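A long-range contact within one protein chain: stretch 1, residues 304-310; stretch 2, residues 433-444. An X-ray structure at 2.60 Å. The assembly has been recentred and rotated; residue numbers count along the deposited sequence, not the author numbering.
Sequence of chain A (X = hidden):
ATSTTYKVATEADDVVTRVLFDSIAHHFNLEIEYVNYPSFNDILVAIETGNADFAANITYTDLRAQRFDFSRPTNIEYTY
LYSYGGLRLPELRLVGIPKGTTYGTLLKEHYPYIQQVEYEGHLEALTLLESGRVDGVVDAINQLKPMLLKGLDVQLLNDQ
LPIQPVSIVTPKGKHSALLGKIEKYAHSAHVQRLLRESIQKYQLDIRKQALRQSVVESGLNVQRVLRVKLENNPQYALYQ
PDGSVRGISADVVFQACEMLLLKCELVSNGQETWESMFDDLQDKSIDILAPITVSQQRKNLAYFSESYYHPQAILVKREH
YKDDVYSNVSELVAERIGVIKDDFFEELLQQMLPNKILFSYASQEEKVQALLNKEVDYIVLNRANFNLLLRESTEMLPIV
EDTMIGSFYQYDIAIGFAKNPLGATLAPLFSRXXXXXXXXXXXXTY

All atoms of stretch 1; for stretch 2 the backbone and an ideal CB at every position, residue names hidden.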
# COMPACT_ATOMS: atom_id res chain seq x y z
N PHE A 304 8.83 10.48 -21.02
CA PHE A 304 7.80 9.64 -20.40
C PHE A 304 6.74 10.41 -19.64
O PHE A 304 7.06 11.28 -18.84
CB PHE A 304 8.45 8.64 -19.43
CG PHE A 304 9.37 7.66 -20.09
CD1 PHE A 304 8.87 6.50 -20.65
CD2 PHE A 304 10.74 7.88 -20.13
CE1 PHE A 304 9.71 5.59 -21.26
CE2 PHE A 304 11.60 6.96 -20.74
CZ PHE A 304 11.08 5.82 -21.31
N SER A 305 5.47 10.10 -19.87
CA SER A 305 4.40 10.64 -19.04
C SER A 305 4.56 10.02 -17.68
O SER A 305 5.29 9.04 -17.56
CB SER A 305 3.02 10.28 -19.57
OG SER A 305 2.71 8.94 -19.21
N GLU A 306 3.86 10.56 -16.67
CA GLU A 306 3.74 9.91 -15.37
C GLU A 306 3.12 8.55 -15.58
O GLU A 306 2.48 8.35 -16.61
CB GLU A 306 2.88 10.74 -14.40
CG GLU A 306 3.56 12.01 -13.86
CD GLU A 306 2.63 12.82 -12.97
OE1 GLU A 306 1.54 12.30 -12.65
OE2 GLU A 306 2.99 13.97 -12.59
N SER A 307 3.30 7.64 -14.62
CA SER A 307 2.73 6.28 -14.74
C SER A 307 1.21 6.32 -14.74
O SER A 307 0.62 7.26 -14.24
CB SER A 307 3.22 5.39 -13.60
OG SER A 307 4.58 5.63 -13.33
N TYR A 308 0.56 5.30 -15.31
CA TYR A 308 -0.90 5.22 -15.27
C TYR A 308 -1.36 3.82 -14.89
O TYR A 308 -2.56 3.56 -14.80
CB TYR A 308 -1.50 5.63 -16.62
CG TYR A 308 -1.15 4.77 -17.81
CD1 TYR A 308 -1.91 3.65 -18.14
CD2 TYR A 308 -0.05 5.07 -18.61
CE1 TYR A 308 -1.59 2.86 -19.23
CE2 TYR A 308 0.27 4.28 -19.71
CZ TYR A 308 -0.50 3.18 -20.01
OH TYR A 308 -0.18 2.40 -21.10
N TYR A 309 -0.41 2.93 -14.69
CA TYR A 309 -0.71 1.58 -14.24
C TYR A 309 0.50 1.01 -13.52
O TYR A 309 1.64 1.42 -13.79
CB TYR A 309 -1.12 0.69 -15.41
CG TYR A 309 -1.51 -0.70 -14.96
CD1 TYR A 309 -2.70 -0.92 -14.31
CD2 TYR A 309 -0.65 -1.77 -15.16
CE1 TYR A 309 -3.04 -2.19 -13.87
CE2 TYR A 309 -0.98 -3.04 -14.74
CZ TYR A 309 -2.18 -3.24 -14.09
OH TYR A 309 -2.49 -4.51 -13.66
N HIS A 310 0.26 0.09 -12.60
CA HIS A 310 1.37 -0.50 -11.85
C HIS A 310 1.28 -2.01 -11.77
O HIS A 310 0.71 -2.55 -10.82
CB HIS A 310 1.44 0.08 -10.47
CG HIS A 310 1.42 1.57 -10.47
ND1 HIS A 310 2.57 2.33 -10.49
CD2 HIS A 310 0.38 2.45 -10.48
CE1 HIS A 310 2.25 3.61 -10.49
NE2 HIS A 310 0.93 3.71 -10.48
N UNK A 433 -3.33 15.29 -18.47
CA UNK A 433 -4.55 14.70 -19.02
C UNK A 433 -4.87 13.38 -18.32
O UNK A 433 -6.03 13.08 -18.00
CB UNK A 433 -4.41 14.48 -20.53
N UNK A 434 -3.83 12.59 -18.07
CA UNK A 434 -3.97 11.33 -17.34
C UNK A 434 -4.46 11.53 -15.89
O UNK A 434 -5.33 10.77 -15.44
CB UNK A 434 -2.63 10.59 -17.33
N UNK A 435 -3.92 12.53 -15.18
CA UNK A 435 -4.41 12.83 -13.82
C UNK A 435 -5.92 13.04 -13.79
O UNK A 435 -6.62 12.37 -13.02
CB UNK A 435 -3.71 14.07 -13.27
N UNK A 436 -6.39 13.93 -14.65
CA UNK A 436 -7.80 14.24 -14.72
C UNK A 436 -8.61 13.07 -15.18
O UNK A 436 -9.86 13.18 -15.14
CB UNK A 436 -8.04 15.43 -15.65
N UNK A 437 -8.00 11.96 -15.59
CA UNK A 437 -8.81 10.86 -16.04
C UNK A 437 -9.25 9.99 -14.89
O UNK A 437 -8.67 10.04 -13.83
CB UNK A 437 -8.05 10.03 -17.07
N UNK A 438 -10.28 9.20 -15.12
CA UNK A 438 -10.68 8.15 -14.22
C UNK A 438 -10.12 6.84 -14.69
O UNK A 438 -10.73 6.11 -15.44
CB UNK A 438 -12.20 8.08 -14.10
N UNK A 439 -8.91 6.57 -14.22
CA UNK A 439 -8.12 5.46 -14.67
C UNK A 439 -8.62 4.20 -14.06
O UNK A 439 -8.70 3.18 -14.69
CB UNK A 439 -6.64 5.67 -14.34
N UNK A 440 -8.95 4.28 -12.79
CA UNK A 440 -9.51 3.15 -12.11
C UNK A 440 -10.66 2.56 -12.89
O UNK A 440 -10.71 1.37 -13.06
CB UNK A 440 -9.96 3.55 -10.70
N UNK A 441 -11.57 3.38 -13.39
CA UNK A 441 -12.68 2.85 -14.17
C UNK A 441 -12.22 2.07 -15.41
O UNK A 441 -12.75 1.02 -15.73
CB UNK A 441 -13.60 4.00 -14.59
N UNK A 442 -11.22 2.57 -16.09
CA UNK A 442 -10.74 1.95 -17.30
C UNK A 442 -10.11 0.62 -16.96
O UNK A 442 -10.31 -0.41 -17.63
CB UNK A 442 -9.75 2.86 -18.03
N UNK A 443 -9.34 0.65 -15.89
CA UNK A 443 -8.63 -0.53 -15.52
C UNK A 443 -9.64 -1.57 -15.19
O UNK A 443 -9.49 -2.70 -15.57
CB UNK A 443 -7.67 -0.28 -14.35
N UNK A 444 -10.64 -1.20 -14.41
CA UNK A 444 -11.59 -2.19 -14.03
C UNK A 444 -12.08 -2.83 -15.28
O UNK A 444 -11.92 -4.02 -15.46
CB UNK A 444 -12.74 -1.60 -13.20

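Position 433 lies in a helix that arrives from earlier in the chain, and its ideal CB has nothing of stretch 1 within 5.5 Å. Stretch 1 therefore sets no demand here, and any residue at ease in a helix would serve; the deposited one is A433.

Position 434 is different. Its CA-to-CB bond points toward stretch 1, and its ideal CB stands 5.1 Å from CB of Y308. Around that line lie the hydroxyl of S305, the carbonyls of E306 and S307, and the start of the Y308 side chain. The hydroxyl OG of S305 already donates to O of E306 at 2.7 Å, so a partner from the helix is not required, and an aliphatic side chain of moderate length (leucine, isoleucine or methionine) could fill the space. The residue is I434. Its chi1 is m and its chi2 t, which carries CD1 to 3.7 Å from OG of S305, while CG2 packs 4.1 Å from CB of Y308. CD1 also approaches the Y308 ring obliquely. With 71 Å² covered by stretch 1, it is the most extensively covered residue of its stretch.

At 435 the CA-to-CB bond runs sideways, and the ideal CB has nothing of stretch 1 within 5.5 Å. The carboxylate of E306, however, extends to this side, so a long, flexible side chain with a donor or positive charge could reach it: lysine or arginine would suit, perhaps glutamine. K435 takes the role. An m chi1 followed by t angles extends the chain, bringing NZ to 3.0 Å from OE2 of E306 in a hydrogen bond that forms part of a salt bridge. CE comes equally close to the other oxygen, 3.0 Å from OE1 of E306, so the methylene next to the ammonium group also lies against the carboxylate.

Positions 436 to 438 are out of reach, and stretch 1 leaves their choice open. The deposited residues are M436, a selenomethionine, L437 and N438. The N atom of L437 donates to O of I434 at 2.9 Å as the chain turns, and N438 occupies the N-cap position before the next helix, a place where asparagine is common.

Position 439 points toward stretch 1 again, with its ideal CB 4.6 Å from O of Y308. A small side chain, polar or apolar, fits this approach: serine, threonine, alanine or valine. T439 has chi1 p, and its OG1 stays 4.5 Å from O of Y308, a loose contact.

Position 440 points away from stretch 1, and 441 and 442 are out of its reach, so stretch 1 selects nothing at any of the three; the deposited residues are E440, Q441 and I442.

Position 443, one helical turn beyond 439, points toward stretch 1 as well, its ideal CB 5.0 Å from CD1 of Y309. An aromatic edge invites an apolar side chain such as leucine, isoleucine or methionine. In I443, the m, t conformation sends CD1 to 3.5 Å from CD1 of Y309, at the ring edge, and to 4.2 Å from O of Y308.

Position 444 is out of reach of stretch 1, which leaves it free; H444 makes no contact with that stretch, though its backbone N donates to O of E440 at 2.9 Å.

Stretch 2 (433-444) AIKMLNTEQIIH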
# COMPACT_ATOMS: atom_id res chain seq x y z
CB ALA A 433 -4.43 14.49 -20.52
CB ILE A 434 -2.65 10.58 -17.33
CG1 ILE A 434 -2.41 9.92 -18.69
CG2 ILE A 434 -2.63 9.55 -16.22
CD1 ILE A 434 -0.96 9.44 -18.88
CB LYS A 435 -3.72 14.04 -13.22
CG LYS A 435 -2.30 13.74 -12.83
CD LYS A 435 -1.63 14.86 -12.08
CE LYS A 435 -0.13 14.75 -12.30
NZ LYS A 435 0.70 15.30 -11.19
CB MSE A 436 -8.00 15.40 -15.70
CG MSE A 436 -7.73 16.74 -15.03
SE MSE A 436 -7.99 18.19 -16.33
CE MSE A 436 -6.15 18.89 -16.34
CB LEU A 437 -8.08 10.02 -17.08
CG LEU A 437 -7.85 10.54 -18.50
CD1 LEU A 437 -6.87 9.65 -19.22
CD2 LEU A 437 -9.11 10.70 -19.31
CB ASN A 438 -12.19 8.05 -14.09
CG ASN A 438 -12.63 7.29 -12.86
OD1 ASN A 438 -11.83 6.85 -12.08
ND2 ASN A 438 -13.91 7.12 -12.72
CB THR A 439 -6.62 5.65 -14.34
OG1 THR A 439 -6.34 5.20 -13.01
CG2 THR A 439 -6.23 7.10 -14.48
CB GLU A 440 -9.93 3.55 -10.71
CG GLU A 440 -8.80 4.15 -9.90
CD GLU A 440 -8.75 3.63 -8.48
OE1 GLU A 440 -9.71 2.96 -8.05
OE2 GLU A 440 -7.75 3.91 -7.78
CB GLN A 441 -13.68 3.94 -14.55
CG GLN A 441 -14.91 3.42 -15.28
CD GLN A 441 -16.03 4.43 -15.41
OE1 GLN A 441 -15.82 5.63 -15.26
NE2 GLN A 441 -17.22 3.95 -15.68
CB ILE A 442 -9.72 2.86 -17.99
CG1 ILE A 442 -10.39 4.07 -18.61
CG2 ILE A 442 -8.99 2.13 -19.10
CD1 ILE A 442 -9.47 5.25 -18.74
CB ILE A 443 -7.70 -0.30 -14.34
CG1 ILE A 443 -6.58 0.62 -14.75
CG2 ILE A 443 -7.11 -1.62 -13.88
CD1 ILE A 443 -5.64 0.91 -13.62
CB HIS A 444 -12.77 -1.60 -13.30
CG HIS A 444 -13.82 -2.62 -13.00
ND1 HIS A 444 -13.54 -3.97 -12.98
CD2 HIS A 444 -15.13 -2.50 -12.73
CE1 HIS A 444 -14.64 -4.64 -12.71
NE2 HIS A 444 -15.62 -3.77 -12.56
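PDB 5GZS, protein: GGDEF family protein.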